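PDB 3DWO: probable outer membrane protein, which probably transports hydrophobic compounds such as long-chain fatty acids across the outer membrane, as a beta-barrel channel of the FadL family. Local coordinates for residues A306-S312 with Y333-L339; G356-T362 with D375-A381; P69-G73 with N129-D134. All coordinates share one frame; numbering follows the deposited sequence.

Contact 1: residues A306-S312 with Y333-L339. With C8E ((hydroxyethyloxy)tri(ethyloxy)octane), chain I; C8E ((hydroxyethyloxy)tri(ethyloxy)octane), chain D; C8E ((hydroxyethyloxy)tri(ethyloxy)octane), chain K.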
loop_
_atom_site.group_PDB
_atom_site.type_symbol
_atom_site.label_atom_id
_atom_site.label_comp_id
_atom_site.label_asym_id
_atom_site.label_seq_id
_atom_site.Cartn_x
_atom_site.Cartn_y
_atom_site.Cartn_z
ATOM N N ALA A 306 -16.532 0.685 9.372
ATOM C CA ALA A 306 -15.779 1.929 9.500
ATOM C C ALA A 306 -14.384 1.599 9.996
ATOM O O ALA A 306 -14.221 1.070 11.098
ATOM C CB ALA A 306 -16.465 2.869 10.479
ATOM N N THR A 307 -13.375 1.901 9.186
ATOM C CA THR A 307 -12.004 1.623 9.589
ATOM C C THR A 307 -11.185 2.898 9.727
ATOM O O THR A 307 -11.117 3.712 8.804
ATOM C CB THR A 307 -11.301 0.673 8.589
ATOM O OG1 THR A 307 -11.963 -0.596 8.590
ATOM C CG2 THR A 307 -9.842 0.470 8.972
ATOM N N TRP A 308 -10.578 3.063 10.898
ATOM C CA TRP A 308 -9.740 4.217 11.188
ATOM C C TRP A 308 -8.300 3.752 11.097
ATOM O O TRP A 308 -7.865 2.916 11.886
ATOM C CB TRP A 308 -10.009 4.733 12.602
ATOM C CG TRP A 308 -9.090 5.841 13.039
ATOM C CD1 TRP A 308 -9.163 7.162 12.689
ATOM C CD2 TRP A 308 -7.971 5.722 13.924
ATOM N NE1 TRP A 308 -8.162 7.873 13.310
ATOM C CE2 TRP A 308 -7.415 7.013 14.072
ATOM C CE3 TRP A 308 -7.384 4.649 14.608
ATOM C CZ2 TRP A 308 -6.297 7.262 14.882
ATOM C CZ3 TRP A 308 -6.271 4.896 15.416
ATOM C CH2 TRP A 308 -5.741 6.195 15.543
ATOM N N THR A 309 -7.557 4.281 10.135
ATOM C CA THR A 309 -6.167 3.883 9.984
ATOM C C THR A 309 -5.254 4.985 10.497
ATOM O O THR A 309 -5.374 6.142 10.086
ATOM C CB THR A 309 -5.853 3.575 8.519
ATOM O OG1 THR A 309 -6.776 2.587 8.052
ATOM C CG2 THR A 309 -4.435 3.033 8.372
ATOM N N GLU A 310 -4.349 4.623 11.402
ATOM C CA GLU A 310 -3.428 5.587 11.990
ATOM C C GLU A 310 -2.221 5.836 11.087
ATOM O O GLU A 310 -1.076 5.578 11.457
ATOM C CB GLU A 310 -2.979 5.093 13.372
ATOM C CG GLU A 310 -2.235 6.140 14.191
ATOM C CD GLU A 310 -2.013 5.708 15.633
ATOM O OE1 GLU A 310 -1.601 4.548 15.864
ATOM O OE2 GLU A 310 -2.242 6.537 16.537
ATOM N N TRP A 311 -2.498 6.337 9.892
ATOM C CA TRP A 311 -1.464 6.626 8.914
ATOM C C TRP A 311 -0.544 7.739 9.387
ATOM O O TRP A 311 0.503 7.984 8.790
ATOM C CB TRP A 311 -2.100 7.043 7.583
ATOM C CG TRP A 311 -2.295 5.932 6.608
ATOM C CD1 TRP A 311 -3.484 5.454 6.133
ATOM C CD2 TRP A 311 -1.267 5.213 5.913
ATOM N NE1 TRP A 311 -3.259 4.486 5.177
ATOM C CE2 TRP A 311 -1.908 4.320 5.023
ATOM C CE3 TRP A 311 0.134 5.240 5.955
ATOM C CZ2 TRP A 311 -1.196 3.463 4.178
ATOM C CZ3 TRP A 311 0.847 4.386 5.115
ATOM C CH2 TRP A 311 0.176 3.508 4.236
ATOM N N SER A 312 -0.937 8.415 10.457
ATOM C CA SER A 312 -0.151 9.513 10.988
ATOM C C SER A 312 1.256 9.095 11.414
ATOM O O SER A 312 2.133 9.946 11.595
ATOM C CB SER A 312 -0.876 10.145 12.173
ATOM O OG SER A 312 -0.248 11.363 12.520
ATOM N N TYR A 333 1.718 11.988 6.630
ATOM C CA TYR A 333 0.411 11.424 6.303
ATOM C C TYR A 333 -0.584 11.720 7.420
ATOM O O TYR A 333 -0.200 11.876 8.576
ATOM C CB TYR A 333 0.524 9.908 6.144
ATOM C CG TYR A 333 0.920 9.432 4.767
ATOM C CD1 TYR A 333 1.615 10.259 3.880
ATOM C CD2 TYR A 333 0.612 8.141 4.355
ATOM C CE1 TYR A 333 1.986 9.802 2.611
ATOM C CE2 TYR A 333 0.978 7.675 3.098
ATOM C CZ TYR A 333 1.661 8.506 2.230
ATOM O OH TYR A 333 1.985 8.034 0.978
ATOM N N ARG A 334 -1.863 11.777 7.068
ATOM C CA ARG A 334 -2.921 12.033 8.039
ATOM C C ARG A 334 -3.669 10.736 8.339
ATOM O O ARG A 334 -3.723 9.830 7.501
ATOM C CB ARG A 334 -3.920 13.063 7.485
ATOM C CG ARG A 334 -4.589 12.622 6.190
ATOM C CD ARG A 334 -5.789 13.486 5.774
ATOM N NE ARG A 334 -6.432 12.948 4.568
ATOM C CZ ARG A 334 -7.553 13.422 4.025
ATOM N NH1 ARG A 334 -8.182 14.457 4.573
ATOM N NH2 ARG A 334 -8.051 12.857 2.931
ATOM N N ASN A 335 -4.243 10.642 9.536
ATOM C CA ASN A 335 -5.021 9.463 9.889
ATOM C C ASN A 335 -6.190 9.438 8.918
ATOM O O ASN A 335 -6.588 10.482 8.396
ATOM C CB ASN A 335 -5.522 9.545 11.325
ATOM C CG ASN A 335 -4.408 9.388 12.328
ATOM O OD1 ASN A 335 -3.382 8.768 12.037
ATOM N ND2 ASN A 335 -4.604 9.930 13.523
ATOM N N THR A 336 -6.762 8.263 8.693
ATOM C CA THR A 336 -7.834 8.165 7.722
ATOM C C THR A 336 -9.040 7.313 8.126
ATOM O O THR A 336 -8.981 6.531 9.077
ATOM C CB THR A 336 -7.260 7.612 6.414
ATOM O OG1 THR A 336 -8.205 7.801 5.358
ATOM C CG2 THR A 336 -6.965 6.134 6.560
ATOM N N TRP A 337 -10.134 7.482 7.387
ATOM C CA TRP A 337 -11.364 6.732 7.617
ATOM C C TRP A 337 -11.774 6.068 6.315
ATOM O O TRP A 337 -11.518 6.593 5.234
ATOM C CB TRP A 337 -12.517 7.648 8.062
ATOM C CG TRP A 337 -12.490 8.064 9.504
ATOM C CD1 TRP A 337 -12.026 9.243 10.010
ATOM C CD2 TRP A 337 -12.935 7.293 10.625
ATOM N NE1 TRP A 337 -12.152 9.256 11.379
ATOM C CE2 TRP A 337 -12.708 8.070 11.783
ATOM C CE3 TRP A 337 -13.503 6.019 10.766
ATOM C CZ2 TRP A 337 -13.028 7.616 13.064
ATOM C CZ3 TRP A 337 -13.819 5.566 12.037
ATOM C CH2 TRP A 337 -13.581 6.364 13.172
ATOM N N THR A 338 -12.408 4.911 6.426
ATOM C CA THR A 338 -12.898 4.196 5.263
ATOM C C THR A 338 -14.241 3.595 5.675
ATOM O O THR A 338 -14.320 2.767 6.583
ATOM C CB THR A 338 -11.876 3.110 4.786
ATOM O OG1 THR A 338 -12.494 2.238 3.828
ATOM C CG2 THR A 338 -11.362 2.316 5.945
ATOM N N LEU A 339 -15.305 4.058 5.027
ATOM C CA LEU A 339 -16.649 3.597 5.334
ATOM C C LEU A 339 -17.197 2.773 4.179
ATOM O O LEU A 339 -17.040 3.137 3.014
ATOM C CB LEU A 339 -17.563 4.796 5.596
ATOM C CG LEU A 339 -16.966 5.907 6.462
ATOM C CD1 LEU A 339 -17.913 7.097 6.491
ATOM C CD2 LEU A 339 -16.703 5.389 7.862
HETATM C C2 C8E I . -10.156 9.492 16.463
HETATM C C3 C8E I . -9.620 8.178 16.821
HETATM C C4 C8E I . -10.753 7.296 17.038
HETATM C C5 C8E I . -10.432 5.947 16.502
HETATM C C6 C8E I . -11.384 4.967 16.993
HETATM C C7 C8E I . -11.875 4.454 15.725
HETATM C C8 C8E I . -12.508 3.140 15.937
HETATM O O9 C8E I . -13.263 2.410 14.988
HETATM C C1 C8E D . 2.841 10.330 -1.086
HETATM C C2 C8E D . 4.048 9.566 -1.379
HETATM C C3 C8E D . 4.533 8.721 -0.296
HETATM C C4 C8E D . 5.669 7.977 -0.811
HETATM C C5 C8E D . 5.882 6.778 0.038
HETATM C C6 C8E D . 6.670 5.791 -0.676
HETATM C C7 C8E D . 7.194 5.029 0.445
HETATM C C8 C8E D . 7.198 3.589 0.095
HETATM O O9 C8E D . 8.281 2.680 0.230
HETATM C C10 C8E D . 9.480 2.937 -0.475
HETATM C C11 C8E D . 10.408 1.818 -0.117
HETATM O O12 C8E D . 11.282 2.208 0.957
HETATM C C13 C8E D . 12.696 2.332 0.615
HETATM C C14 C8E D . 13.388 3.584 -0.013
HETATM O O15 C8E D . 14.579 4.332 0.377
HETATM C C16 C8E D . 14.268 5.418 1.275
HETATM C C17 C8E D . 13.965 6.761 0.582
HETATM O O18 C8E D . 14.310 7.042 -0.791
HETATM C C19 C8E D . 15.628 7.634 -0.945
HETATM C C20 C8E D . 15.872 9.013 -1.663
HETATM O O21 C8E D . 16.202 9.023 -3.060
HETATM C C1 C8E K . -15.391 11.935 6.916
HETATM C C2 C8E K . -15.833 10.796 7.709
HETATM C C3 C8E K . -15.940 11.057 9.145
HETATM C C4 C8E K . -15.750 9.788 9.824
HETATM C C5 C8E K . -16.809 9.617 10.850
HETATM C C6 C8E K . -17.384 8.286 10.757
HETATM C C7 C8E K . -17.327 7.888 12.153
HETATM C C8 C8E K . -17.774 6.489 12.267
HETATM O O HOH W 1 -14.478 -0.041 6.562
HETATM O O HOH W 2 -3.036 9.314 15.860
#
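Thr307 and Thr309 pair with Thr338 and Thr336 in an antiparallel arrangement, and each threonine backbone donates and accepts across the strands. Thr307 N reaches Thr338 O at 2.9 Å, nearly straight (164°), while the return bond from Thr338 N to Thr307 O is more bent. Thr309 and Thr336 exchange a second such pair, Thr309 N to Thr336 O and Thr336 N to Thr309 O, each 2.9 Å. Thr338 O also accepts a hydrogen bond from a water, which is hydrogen-bonded to Thr307 OG1 as well. On the face that carries the four threonines, the methyls of Thr336 and Thr338 lie alongside their partners. Thr336 CG2, between its own backbone N and carbonyl carbon (OG1 anti to the N, chi1 -166°), presses to 3.4 Å from Thr309 CB, while OG1 bonds to Gln361 O. On the other face Trp308 CB sits over the six-membered ring of Trp337, 3.9 Å from its centroid, a CH-pi contact; detergent C8E of chain K covers the opposite face of that ring. The edge of Tyr333 points at the face of Trp311. A second water joins Asn335 ND2 to Glu310 OE2, accepting from the amide and donating to the carboxylate. Arg334 NE has its partner in Thr362 O. Strand 300-309 lies between strands 287-295 and 336-346 in the barrel wall, while Trp311 meets Phe3 of the N-terminal segment edge-to-face.

Contact 2: residues G356-T362 with D375-A381. With C8E ((hydroxyethyloxy)tri(ethyloxy)octane), chain F; C8E ((hydroxyethyloxy)tri(ethyloxy)octane), chain E.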
loop_
_atom_site.group_PDB
_atom_site.type_symbol
_atom_site.label_atom_id
_atom_site.label_comp_id
_atom_site.label_asym_id
_atom_site.label_seq_id
_atom_site.Cartn_x
_atom_site.Cartn_y
_atom_site.Cartn_z
ATOM N N GLY A 356 -21.883 -3.611 -3.133
ATOM C CA GLY A 356 -21.465 -2.718 -2.073
ATOM C C GLY A 356 -20.698 -1.530 -2.611
ATOM O O GLY A 356 -20.285 -1.514 -3.772
ATOM N N VAL A 357 -20.517 -0.532 -1.756
ATOM C CA VAL A 357 -19.792 0.672 -2.109
ATOM C C VAL A 357 -19.038 1.125 -0.866
ATOM O O VAL A 357 -19.441 0.824 0.257
ATOM C CB VAL A 357 -20.747 1.801 -2.545
ATOM C CG1 VAL A 357 -21.541 1.374 -3.774
ATOM C CG2 VAL A 357 -21.680 2.150 -1.395
ATOM N N ALA A 358 -17.940 1.844 -1.066
ATOM C CA ALA A 358 -17.159 2.313 0.066
ATOM C C ALA A 358 -16.494 3.650 -0.222
ATOM O O ALA A 358 -16.269 4.017 -1.373
ATOM C CB ALA A 358 -16.100 1.262 0.438
ATOM N N TYR A 359 -16.210 4.388 0.840
ATOM C CA TYR A 359 -15.538 5.669 0.724
ATOM C C TYR A 359 -14.228 5.489 1.468
ATOM O O TYR A 359 -14.221 5.108 2.635
ATOM C CB TYR A 359 -16.371 6.781 1.354
ATOM C CG TYR A 359 -15.581 8.038 1.613
ATOM C CD1 TYR A 359 -15.260 8.423 2.915
ATOM C CD2 TYR A 359 -15.111 8.819 0.561
ATOM C CE1 TYR A 359 -14.489 9.551 3.164
ATOM C CE2 TYR A 359 -14.335 9.956 0.801
ATOM C CZ TYR A 359 -14.028 10.311 2.106
ATOM O OH TYR A 359 -13.245 11.416 2.357
ATOM N N ASP A 360 -13.122 5.761 0.787
ATOM C CA ASP A 360 -11.805 5.575 1.372
ATOM C C ASP A 360 -10.933 6.824 1.253
ATOM O O ASP A 360 -10.557 7.221 0.153
ATOM C CB ASP A 360 -11.145 4.382 0.679
ATOM C CG ASP A 360 -9.904 3.901 1.387
ATOM O OD1 ASP A 360 -9.912 3.817 2.634
ATOM O OD2 ASP A 360 -8.922 3.587 0.687
ATOM N N GLN A 361 -10.611 7.437 2.392
ATOM C CA GLN A 361 -9.790 8.647 2.406
ATOM C C GLN A 361 -8.316 8.365 2.188
ATOM O O GLN A 361 -7.774 7.408 2.732
ATOM C CB GLN A 361 -9.901 9.381 3.741
ATOM C CG GLN A 361 -11.249 9.930 4.093
ATOM C CD GLN A 361 -11.184 10.732 5.372
ATOM O OE1 GLN A 361 -10.553 10.315 6.343
ATOM N NE2 GLN A 361 -11.836 11.888 5.383
ATOM N N THR A 362 -7.665 9.224 1.410
ATOM C CA THR A 362 -6.242 9.076 1.165
ATOM C C THR A 362 -5.508 9.730 2.327
ATOM O O THR A 362 -5.957 10.749 2.851
ATOM C CB THR A 362 -5.817 9.785 -0.125
ATOM O OG1 THR A 362 -4.405 9.625 -0.307
ATOM C CG2 THR A 362 -6.148 11.282 -0.052
ATOM N N ASP A 375 -2.117 9.330 -4.766
ATOM C CA ASP A 375 -3.541 9.012 -4.692
ATOM C C ASP A 375 -4.400 10.066 -4.003
ATOM O O ASP A 375 -3.899 11.042 -3.443
ATOM C CB ASP A 375 -3.769 7.627 -4.052
ATOM C CG ASP A 375 -3.745 7.660 -2.550
ATOM O OD1 ASP A 375 -2.880 8.361 -1.987
ATOM O OD2 ASP A 375 -4.585 6.968 -1.932
ATOM N N GLY A 376 -5.707 9.865 -4.091
ATOM C CA GLY A 376 -6.659 10.775 -3.488
ATOM C C GLY A 376 -7.791 9.935 -2.945
ATOM O O GLY A 376 -7.740 8.700 -3.024
ATOM N N ASP A 377 -8.804 10.583 -2.383
ATOM C CA ASP A 377 -9.938 9.852 -1.839
ATOM C C ASP A 377 -10.502 8.944 -2.930
ATOM O O ASP A 377 -10.496 9.311 -4.103
ATOM C CB ASP A 377 -11.011 10.830 -1.354
ATOM C CG ASP A 377 -10.543 11.675 -0.184
ATOM O OD1 ASP A 377 -9.559 11.280 0.478
ATOM O OD2 ASP A 377 -11.167 12.723 0.088
ATOM N N ARG A 378 -10.969 7.755 -2.553
ATOM C CA ARG A 378 -11.526 6.829 -3.537
ATOM C C ARG A 378 -12.951 6.416 -3.206
ATOM O O ARG A 378 -13.359 6.397 -2.044
ATOM C CB ARG A 378 -10.717 5.527 -3.633
ATOM C CG ARG A 378 -9.213 5.642 -3.771
ATOM C CD ARG A 378 -8.541 5.773 -2.419
ATOM N NE ARG A 378 -7.103 5.546 -2.516
ATOM C CZ ARG A 378 -6.548 4.350 -2.689
ATOM N NH1 ARG A 378 -7.311 3.269 -2.778
ATOM N NH2 ARG A 378 -5.230 4.232 -2.780
ATOM N N TYR A 379 -13.704 6.091 -4.250
ATOM C CA TYR A 379 -15.055 5.585 -4.094
ATOM C C TYR A 379 -14.944 4.168 -4.646
ATOM O O TYR A 379 -14.423 3.970 -5.744
ATOM C CB TYR A 379 -16.065 6.374 -4.930
ATOM C CG TYR A 379 -16.728 7.527 -4.213
ATOM C CD1 TYR A 379 -17.100 7.425 -2.873
ATOM C CD2 TYR A 379 -17.026 8.707 -4.891
ATOM C CE1 TYR A 379 -17.750 8.472 -2.227
ATOM C CE2 TYR A 379 -17.677 9.759 -4.258
ATOM C CZ TYR A 379 -18.035 9.636 -2.928
ATOM O OH TYR A 379 -18.671 10.685 -2.303
ATOM N N PHE A 380 -15.403 3.186 -3.884
ATOM C CA PHE A 380 -15.346 1.800 -4.330
ATOM C C PHE A 380 -16.748 1.305 -4.678
ATOM O O PHE A 380 -17.695 1.514 -3.913
ATOM C CB PHE A 380 -14.867 0.736 -3.296
ATOM C CG PHE A 380 -13.457 0.735 -3.018
ATOM C CD1 PHE A 380 -12.746 -0.463 -3.028
ATOM C CD2 PHE A 380 -12.802 1.896 -2.617
ATOM C CE1 PHE A 380 -11.402 -0.504 -2.647
ATOM C CE2 PHE A 380 -11.458 1.865 -2.233
ATOM C CZ PHE A 380 -10.758 0.661 -2.248
ATOM N N ALA A 381 -16.874 0.666 -5.836
ATOM C CA ALA A 381 -18.147 0.108 -6.289
ATOM C C ALA A 381 -17.898 -1.361 -6.620
ATOM O O ALA A 381 -17.104 -1.671 -7.509
ATOM C CB ALA A 381 -18.645 0.855 -7.528
HETATM C C2 C8E F . -18.178 7.869 -9.367
HETATM C C3 C8E F . -18.125 9.320 -9.179
HETATM C C4 C8E F . -16.777 9.754 -9.528
HETATM C C5 C8E F . -16.249 10.635 -8.438
HETATM C C6 C8E F . -14.790 10.573 -8.351
HETATM C C7 C8E F . -14.620 9.728 -7.170
HETATM C C8 C8E F . -13.573 10.278 -6.271
HETATM O O9 C8E F . -13.635 10.357 -4.850
HETATM C C10 C8E F . -14.666 11.122 -4.255
HETATM C C11 C8E F . -14.483 10.998 -2.769
HETATM C C1 C8E E . 3.263 -5.921 -6.284
HETATM C C2 C8E E . 2.554 -4.650 -6.231
HETATM C C3 C8E E . 1.642 -4.516 -5.099
HETATM C C4 C8E E . 0.308 -4.843 -5.570
HETATM C C5 C8E E . -0.641 -3.840 -5.045
HETATM C C6 C8E E . -1.988 -4.362 -5.099
HETATM C C7 C8E E . -2.736 -3.160 -4.796
HETATM C C8 C8E E . -3.880 -3.093 -5.713
HETATM O O9 C8E E . -5.077 -2.368 -5.535
HETATM C C10 C8E E . -5.909 -2.647 -4.428
HETATM C C11 C8E E . -7.053 -1.691 -4.569
HETATM O O12 C8E E . -6.584 -0.328 -4.618
HETATM C C13 C8E E . -7.555 0.646 -5.095
HETATM C C14 C8E E . -7.233 1.963 -5.871
HETATM O O15 C8E E . -6.410 2.207 -7.047
HETATM C C16 C8E E . -5.048 2.501 -6.672
HETATM C C17 C8E E . -4.755 3.992 -6.445
HETATM O O18 C8E E . -3.982 4.791 -7.363
HETATM C C19 C8E E . -2.561 4.779 -7.047
HETATM C C20 C8E E . -1.769 6.045 -6.558
HETATM O O21 C8E E . -1.413 6.136 -5.175
#
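Asp360 and Arg378 face each other as a hydrogen-bonded antiparallel pair, and the arginine side chain runs on toward Asp375. Its CB lies near Asp360 O, and the chain bends at CG (chi2 85°) before CD passes 3.6 Å from that same oxygen. NE and NH2 then grip Asp375 OD2 side-on, at 3.0 and 2.9 Å, with OD2 in the guanidinium plane; OD2 receives NE on its anti lone pair, while NH2 comes from above the carboxylate plane. NH1 turns toward detergent C8E of chain E, whose C17 sits over one guanidinium face. The Asp360 carboxylate stands almost perpendicular to the guanidinium, its OD2 3.8 Å from NH1, a long pairing of charges alone. These strands are neighbours in the antiparallel wall of a FadL-family beta barrel, and the salt-bridge network lies where they run into the loop 361-377 that connects them. There Thr362 OG1 donates to Asp375 OD1 at 2.6 Å, from above the carboxylate plane, and Thr362 N meets Asp377 OD1 nearly along its C-O axis. On the other face, Tyr359 CD2 touches Tyr379 CE1 at 3.9 Å, and C8E of chain F lies over the Tyr379 ring.

Contact 3: residues P69-G73 with N129-D134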
loop_
_atom_site.group_PDB
_atom_site.type_symbol
_atom_site.label_atom_id
_atom_site.label_comp_id
_atom_site.label_asym_id
_atom_site.label_seq_id
_atom_site.Cartn_x
_atom_site.Cartn_y
_atom_site.Cartn_z
ATOM N N PRO A 69 11.844 25.407 -17.062
ATOM C CA PRO A 69 11.106 24.167 -17.300
ATOM C C PRO A 69 12.162 23.057 -17.358
ATOM O O PRO A 69 13.273 23.272 -17.861
ATOM C CB PRO A 69 10.461 24.408 -18.664
ATOM C CG PRO A 69 10.236 25.900 -18.669
ATOM C CD PRO A 69 11.523 26.425 -18.081
ATOM N N MET A 70 11.839 21.889 -16.823
ATOM C CA MET A 70 12.789 20.788 -16.855
ATOM C C MET A 70 12.975 20.345 -18.298
ATOM O O MET A 70 12.067 20.485 -19.116
ATOM C CB MET A 70 12.262 19.606 -16.040
ATOM C CG MET A 70 12.368 19.765 -14.530
ATOM S SD MET A 70 14.083 19.806 -14.013
ATOM C CE MET A 70 14.637 18.172 -14.551
ATOM N N THR A 71 14.156 19.817 -18.601
ATOM C CA THR A 71 14.473 19.302 -19.928
ATOM C C THR A 71 14.837 17.825 -19.743
ATOM O O THR A 71 14.792 17.304 -18.627
ATOM C CB THR A 71 15.690 20.025 -20.550
ATOM O OG1 THR A 71 16.871 19.665 -19.825
ATOM C CG2 THR A 71 15.503 21.544 -20.494
ATOM N N GLY A 72 15.204 17.155 -20.830
ATOM C CA GLY A 72 15.568 15.752 -20.741
ATOM C C GLY A 72 17.050 15.543 -20.496
ATOM O O GLY A 72 17.530 14.410 -20.495
ATOM N N GLY A 73 17.777 16.637 -20.296
ATOM C CA GLY A 73 19.206 16.550 -20.053
ATOM C C GLY A 73 20.002 16.081 -21.257
ATOM O O GLY A 73 19.661 16.391 -22.403
ATOM N N ASN A 129 13.319 9.124 -18.182
ATOM C CA ASN A 129 13.710 10.464 -18.567
ATOM C C ASN A 129 12.571 11.475 -18.523
ATOM O O ASN A 129 12.665 12.536 -19.142
ATOM C CB ASN A 129 14.339 10.444 -19.962
ATOM C CG ASN A 129 15.493 11.414 -20.081
ATOM O OD1 ASN A 129 16.466 11.334 -19.317
ATOM N ND2 ASN A 129 15.395 12.346 -21.026
ATOM N N TRP A 130 11.510 11.165 -17.777
ATOM C CA TRP A 130 10.378 12.079 -17.694
ATOM C C TRP A 130 10.712 13.344 -16.897
ATOM O O TRP A 130 11.681 13.383 -16.143
ATOM C CB TRP A 130 9.133 11.371 -17.117
ATOM C CG TRP A 130 9.053 11.252 -15.618
ATOM C CD1 TRP A 130 9.928 10.600 -14.787
ATOM C CD2 TRP A 130 7.999 11.742 -14.780
ATOM N NE1 TRP A 130 9.478 10.651 -13.491
ATOM C CE2 TRP A 130 8.296 11.347 -13.457
ATOM C CE3 TRP A 130 6.829 12.478 -15.019
ATOM C CZ2 TRP A 130 7.465 11.662 -12.372
ATOM C CZ3 TRP A 130 6.003 12.792 -13.941
ATOM C CH2 TRP A 130 6.327 12.383 -12.633
ATOM N N LYS A 131 9.898 14.377 -17.085
ATOM C CA LYS A 131 10.101 15.673 -16.450
ATOM C C LYS A 131 10.128 15.655 -14.925
ATOM O O LYS A 131 10.653 16.575 -14.303
ATOM C CB LYS A 131 9.029 16.652 -16.921
ATOM C CG LYS A 131 7.625 16.337 -16.414
ATOM C CD LYS A 131 6.605 17.347 -16.963
ATOM C CE LYS A 131 6.411 17.187 -18.468
ATOM N NZ LYS A 131 5.447 18.181 -19.020
ATOM N N GLY A 132 9.543 14.625 -14.328
ATOM C CA GLY A 132 9.543 14.527 -12.879
ATOM C C GLY A 132 10.562 13.529 -12.352
ATOM O O GLY A 132 10.459 13.094 -11.206
ATOM N N ARG A 133 11.557 13.175 -13.164
ATOM C CA ARG A 133 12.565 12.192 -12.749
ATOM C C ARG A 133 13.359 12.557 -11.492
ATOM O O ARG A 133 13.883 11.665 -10.813
ATOM C CB ARG A 133 13.531 11.883 -13.908
ATOM C CG ARG A 133 14.360 13.061 -14.406
ATOM C CD ARG A 133 15.217 12.652 -15.601
ATOM N NE ARG A 133 16.006 13.759 -16.144
ATOM C CZ ARG A 133 15.493 14.785 -16.819
ATOM N NH1 ARG A 133 14.187 14.850 -17.042
ATOM N NH2 ARG A 133 16.289 15.749 -17.265
ATOM N N ASP A 134 13.460 13.848 -11.174
ATOM C CA ASP A 134 14.191 14.258 -9.969
ATOM C C ASP A 134 13.390 13.924 -8.708
ATOM O O ASP A 134 13.904 14.025 -7.599
ATOM C CB ASP A 134 14.481 15.766 -9.956
ATOM C CG ASP A 134 15.543 16.189 -10.975
ATOM O OD1 ASP A 134 16.212 15.319 -11.576
ATOM O OD2 ASP A 134 15.710 17.419 -11.165
#
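Arg133 reaches across to the backbone of Thr71, and hydrogen bonds to two successive carbonyls, Thr71 O and Gly72 O, make up the polar part of this loop-to-loop contact. The guanidinium meets Thr71 O end-on, NH2 at 2.6 Å and NH1 at 3.0 Å, with the oxygen almost exactly in the guanidinium plane. The arginine chain is extended from CG to NE, after CG has been placed between the backbone N and the carbonyl carbon (chi1 63°), which carries the charged end to the neighbouring loop. NH1 has a second acceptor, Trp130 O, at 3.0 Å. That oxygen also closes the type I turn from Trp130 to Arg133 by accepting from Arg133 N, and its two donors arrive from opposite faces of the carbonyl plane. With both Thr71 O and Trp130 O at its edge, the guanidinium is fixed in rotation. Asn129 ND2 donates to Gly72 O at 3.0 Å, in the carbonyl plane and on a lone pair; the same ND2 also donates to Gly84 O. Within 69-73, Thr71 OG1 accepts from Gly73 N in an ST turn.

The van der Waals contacts belong mainly to Met70. CG lies 3.6 Å from Lys131 O; beyond it the chain bends at chi2 and chi3, which brings CE over one face of the Arg133 guanidinium. The same methyl is 3.6 Å from Asp134 OD2; the other carboxylate oxygen, OD1, is bonded to Asn176 ND2.

These two loops, between strands 44-63 and 93-105 and between strands 110-125 and 138-153, meet at one end of the FadL-family barrel, consistent with the extracellular side. Met70 and Lys131 both lean on Ala62 of strand 44-63, and Lys131 NZ bonds to Gly60 O.

Overall arrangement
Contacts 1 and 2 adjoin in the barrel wall, their centres 12 Å apart: strand 336-346 of contact 1 neighbours strand 351-360 of contact 2, and Leu339 O lies 2.6 Å from Tyr359 N, a probable hydrogen bond. Detergent molecules lie against both, on the aromatic side chains of Trp308, Trp337 and Tyr379 and, separately, on the Arg378 guanidinium. Contact 3 stands apart among the loops, its centre about 34 Å from that of contact 1 and 32 Å from that of contact 2, with no touch to either. The side chain of Asp134 is about 10 Å from a bound detergent. Along the chain, contact 3 closes first, then contact 1, then contact 2.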